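Local coordinates for TerD domain-containing protein (Streptomyces avermitilis, PDB 2QNG) that binds calcium ions and, as a member of the CAPAB/TerDEXZ family, has a TerD-type fold whose biological role is not established, at residues I120-R123 and D124-T128; A187-A190 and R191-G195. One frame throughout, in Å; residues are numbered along the deposited sequence.

How the contacts relate
Contact 1 (I120-T128) and contact 2 (A187-G195) are local contacts associated with the same five-stranded antiparallel sheet, one in the loop leaving it and one on a helix packed against it. Contact 1 closes the loop after strand 111-120, with the side chain of Q121 about 6 Å from a bound calcium ion. Contact 2 lies on the C-terminal helix 186-192, and the F189 side chain is about 13 Å from a bound calcium ion. The centres of contact 1 and contact 2 are about 17 Å apart and the nearest atoms of the two contacts about 7 Å. Strand 111-120 connects them: it ends in I120 of contact 1, while V115 and V119 meet M193 and F189 of contact 2.

Contact 1 (I120-R123 and D124-T128); sequences IQQR and DAHRT
The loop leaving strand 111-120 folds back on itself here, and the primary amide of Q122 bridges its two arms, meeting both backbone polar groups of R127. R127 N donates to Q122 OE1 over 3.0 Å, while Q122 NE2 returns a bond to R127 O at 2.8 Å, in the carbonyl plane and on a lone pair. The second hydrogen of Q122 NE2 goes to I120 O, 2.9 Å away, arriving from above that carbonyl plane. Both acceptors lie close to the plane of the amide, which fixes its rotation. A bend at chi2 (-61°) curls the chain back across the loop to reach them. Water 2 also donates to Q122 OE1 and links it to H126 ND1.

At the turn itself A125 N bonds to Q122 O, and water 1 lies 2.7 Å from both Q121 O and A125 O. R123 and D124 run side by side on the exposed outer surface: in a side-on salt bridge, R123 NE and NH2 both bond to D124 OD1, each at 3.1 Å, from the same face of the carboxylate, whose plane is turned 42° from the guanidinium. Nearer the strand, I120 CD1 reaches T128 C at 3.5 Å, and I120 CG2 lies 4.0 Å from R127 CB as the two side chains cross at about a right angle.

Q121 NE2 bonds to D52, a calcium ligand, and R127 NH1 to G131 O. This is a loop reversal on the connection from strand 111-120 to strand 135-141 of the other sheet, held by a glutamine amide that pairs with backbone N and O, beside a calcium site of the TerD domain.

Contact 2 (A187-A190 and R191-G195); sequences ATFA and RVMGG
A selenomethionine, M193, folds back over the ring of F189 in the last part of the C-terminal helix, beside a type I turn from V192 to G195, making a Met-aromatic contact between positions i and i+4. M193 CB sits over one face of the ring, 4.0 Å from its centroid and only 14° off the normal, a CH-pi contact displaced toward the rim. The selenium approaches more obliquely, with M193 SE 3.9 Å from F189 CE2. With chi1 at 63°, M193 CG lies between its own backbone N and carbonyl carbon, and a bend at chi3 (-68°) brings CE round on the same side of the ring plane, 4.0 Å from F189 CE2.

F189 also meets Y182 edge to face and rests on strands 51-59, 111-120 and 159-167, where M193 joins it on V54 and T161; the pair thus seats the helix on the sheet. Replacing F189 with an alanine would probably open a gap against these strands and deprive M193 of the aromatic face it packs on.

Bonds of i to i+3 spacing join R191 N to T188 O at 2.9 Å and V192 N to F189 O at 3.1 Å, and a weak i to i+4 bond runs from M193 N to F189 O. A190 O, buried by this contact, finds no polar partner in the model, and M193 CG lies 3.9 Å from that oxygen.

Contact 1 (I120-R123 and D124-T128)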
# COMPACT_ATOMS: atom_id res chain seq x y z
N ILE A 120 -3.64 -8.94 2.32
CA ILE A 120 -3.91 -9.77 3.47
C ILE A 120 -3.18 -11.08 3.23
O ILE A 120 -3.36 -11.72 2.18
CB ILE A 120 -5.40 -10.07 3.61
CG1 ILE A 120 -6.21 -8.78 3.71
CG2 ILE A 120 -5.63 -11.00 4.82
CD1 ILE A 120 -7.68 -8.98 3.48
N GLN A 121 -2.32 -11.47 4.16
CA GLN A 121 -1.63 -12.76 4.02
C GLN A 121 -2.65 -13.89 4.02
O GLN A 121 -3.60 -13.88 4.80
CB GLN A 121 -0.62 -12.97 5.15
CG GLN A 121 0.61 -12.05 5.02
CD GLN A 121 1.53 -12.43 3.85
OE1 GLN A 121 1.54 -13.58 3.40
NE2 GLN A 121 2.26 -11.46 3.34
N GLN A 122 -2.42 -14.88 3.14
CA GLN A 122 -3.39 -15.96 2.88
C GLN A 122 -2.89 -17.34 3.28
O GLN A 122 -3.67 -18.29 3.28
CB GLN A 122 -3.74 -16.01 1.38
CG GLN A 122 -4.39 -14.74 0.83
CD GLN A 122 -5.70 -14.44 1.53
OE1 GLN A 122 -6.59 -15.29 1.58
NE2 GLN A 122 -5.82 -13.22 2.04
N ARG A 123 -1.61 -17.47 3.58
CA ARG A 123 -1.01 -18.80 3.79
C ARG A 123 -1.75 -19.61 4.86
O ARG A 123 -1.96 -20.82 4.67
CB ARG A 123 0.47 -18.65 4.14
CG ARG A 123 1.28 -19.93 4.26
CD ARG A 123 2.52 -19.71 5.16
NE ARG A 123 2.12 -19.22 6.48
CZ ARG A 123 2.86 -18.47 7.29
NH1 ARG A 123 4.09 -18.09 6.93
NH2 ARG A 123 2.37 -18.09 8.46
N ASP A 124 -2.14 -18.97 5.96
CA ASP A 124 -2.79 -19.67 7.08
C ASP A 124 -4.32 -19.88 6.94
O ASP A 124 -4.90 -20.75 7.60
CB ASP A 124 -2.53 -18.93 8.39
CG ASP A 124 -1.06 -18.89 8.80
OD1 ASP A 124 -0.25 -19.75 8.37
OD2 ASP A 124 -0.72 -17.99 9.60
N ALA A 125 -4.96 -19.09 6.09
CA ALA A 125 -6.42 -19.12 5.95
C ALA A 125 -6.79 -18.16 4.85
O ALA A 125 -6.22 -17.08 4.75
CB ALA A 125 -7.10 -18.68 7.24
N HIS A 126 -7.77 -18.52 4.03
CA HIS A 126 -8.37 -17.61 3.10
C HIS A 126 -9.06 -16.51 3.92
O HIS A 126 -9.89 -16.81 4.79
CB HIS A 126 -9.36 -18.39 2.25
CG HIS A 126 -10.23 -17.54 1.38
ND1 HIS A 126 -9.77 -16.83 0.28
CD2 HIS A 126 -11.57 -17.32 1.42
CE1 HIS A 126 -10.78 -16.19 -0.29
NE2 HIS A 126 -11.88 -16.49 0.37
N ARG A 127 -8.72 -15.26 3.65
CA ARG A 127 -9.25 -14.14 4.43
C ARG A 127 -9.39 -12.96 3.53
O ARG A 127 -8.43 -12.58 2.85
CB ARG A 127 -8.32 -13.81 5.61
CG ARG A 127 -8.93 -12.81 6.59
CD ARG A 127 -7.98 -12.44 7.72
NE ARG A 127 -7.57 -13.60 8.51
CZ ARG A 127 -8.28 -14.10 9.52
NH1 ARG A 127 -9.44 -13.55 9.88
NH2 ARG A 127 -7.83 -15.18 10.16
N THR A 128 -10.59 -12.39 3.49
CA THR A 128 -10.83 -11.17 2.72
C THR A 128 -11.04 -10.00 3.67
O THR A 128 -11.05 -10.18 4.90
CB THR A 128 -12.06 -11.32 1.82
OG1 THR A 128 -13.25 -11.37 2.63
CG2 THR A 128 -11.96 -12.59 0.96
O HOH W 1 -4.29 -16.01 6.34
O HOH W 2 -7.04 -16.79 -0.59

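Contact 2 (A187-A190 and R191-G195)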
# COMPACT_ATOMS: atom_id res chain seq x y z
N ALA A 187 2.21 -12.46 -3.37
CA ALA A 187 3.24 -12.51 -4.40
C ALA A 187 2.72 -12.12 -5.79
O ALA A 187 3.38 -11.40 -6.55
CB ALA A 187 3.90 -13.86 -4.44
N THR A 188 1.52 -12.59 -6.10
CA THR A 188 0.91 -12.26 -7.37
C THR A 188 0.53 -10.78 -7.42
O THR A 188 0.81 -10.10 -8.41
CB THR A 188 -0.31 -13.16 -7.65
OG1 THR A 188 0.10 -14.52 -7.62
CG2 THR A 188 -0.94 -12.83 -8.99
N PHE A 189 -0.09 -10.29 -6.34
CA PHE A 189 -0.49 -8.90 -6.26
C PHE A 189 0.69 -7.97 -6.54
O PHE A 189 0.54 -7.00 -7.29
CB PHE A 189 -1.06 -8.61 -4.87
CG PHE A 189 -1.47 -7.18 -4.68
CD1 PHE A 189 -2.64 -6.70 -5.23
CD2 PHE A 189 -0.68 -6.32 -3.93
CE1 PHE A 189 -3.02 -5.38 -5.04
CE2 PHE A 189 -1.08 -5.01 -3.71
CZ PHE A 189 -2.25 -4.55 -4.24
N ALA A 190 1.85 -8.27 -5.95
CA ALA A 190 3.01 -7.40 -6.13
C ALA A 190 3.42 -7.27 -7.59
O ALA A 190 4.01 -6.27 -7.99
CB ALA A 190 4.19 -7.85 -5.27
N ARG A 191 3.11 -8.29 -8.40
CA ARG A 191 3.51 -8.26 -9.80
C ARG A 191 2.50 -7.54 -10.68
O ARG A 191 2.86 -7.04 -11.75
CB ARG A 191 3.71 -9.68 -10.37
CG ARG A 191 4.68 -10.56 -9.61
CD ARG A 191 6.04 -9.94 -9.37
NE ARG A 191 6.69 -9.44 -10.58
CZ ARG A 191 7.60 -8.46 -10.59
NH1 ARG A 191 7.98 -7.89 -9.44
NH2 ARG A 191 8.15 -8.08 -11.73
N VAL A 192 1.23 -7.53 -10.25
CA VAL A 192 0.14 -7.03 -11.10
C VAL A 192 -0.47 -5.71 -10.63
O VAL A 192 -1.32 -5.13 -11.32
CB VAL A 192 -0.97 -8.10 -11.32
CG1 VAL A 192 -0.38 -9.35 -11.94
CG2 VAL A 192 -1.72 -8.42 -10.01
N MSE A 193 -0.01 -5.23 -9.47
CA MSE A 193 -0.66 -4.06 -8.86
C MSE A 193 -0.54 -2.75 -9.66
O MSE A 193 -1.23 -1.77 -9.34
CB MSE A 193 -0.15 -3.82 -7.42
CG MSE A 193 1.35 -3.52 -7.35
SE MSE A 193 2.06 -3.52 -5.55
CE MSE A 193 1.13 -1.93 -4.91
N GLY A 194 0.32 -2.71 -10.67
CA GLY A 194 0.44 -1.53 -11.51
C GLY A 194 -0.57 -1.40 -12.64
O GLY A 194 -0.58 -0.37 -13.31
N GLY A 195 -1.42 -2.40 -12.83
CA GLY A 195 -2.37 -2.37 -13.96
C GLY A 195 -3.28 -1.15 -13.96
O GLY A 195 -3.76 -0.73 -12.91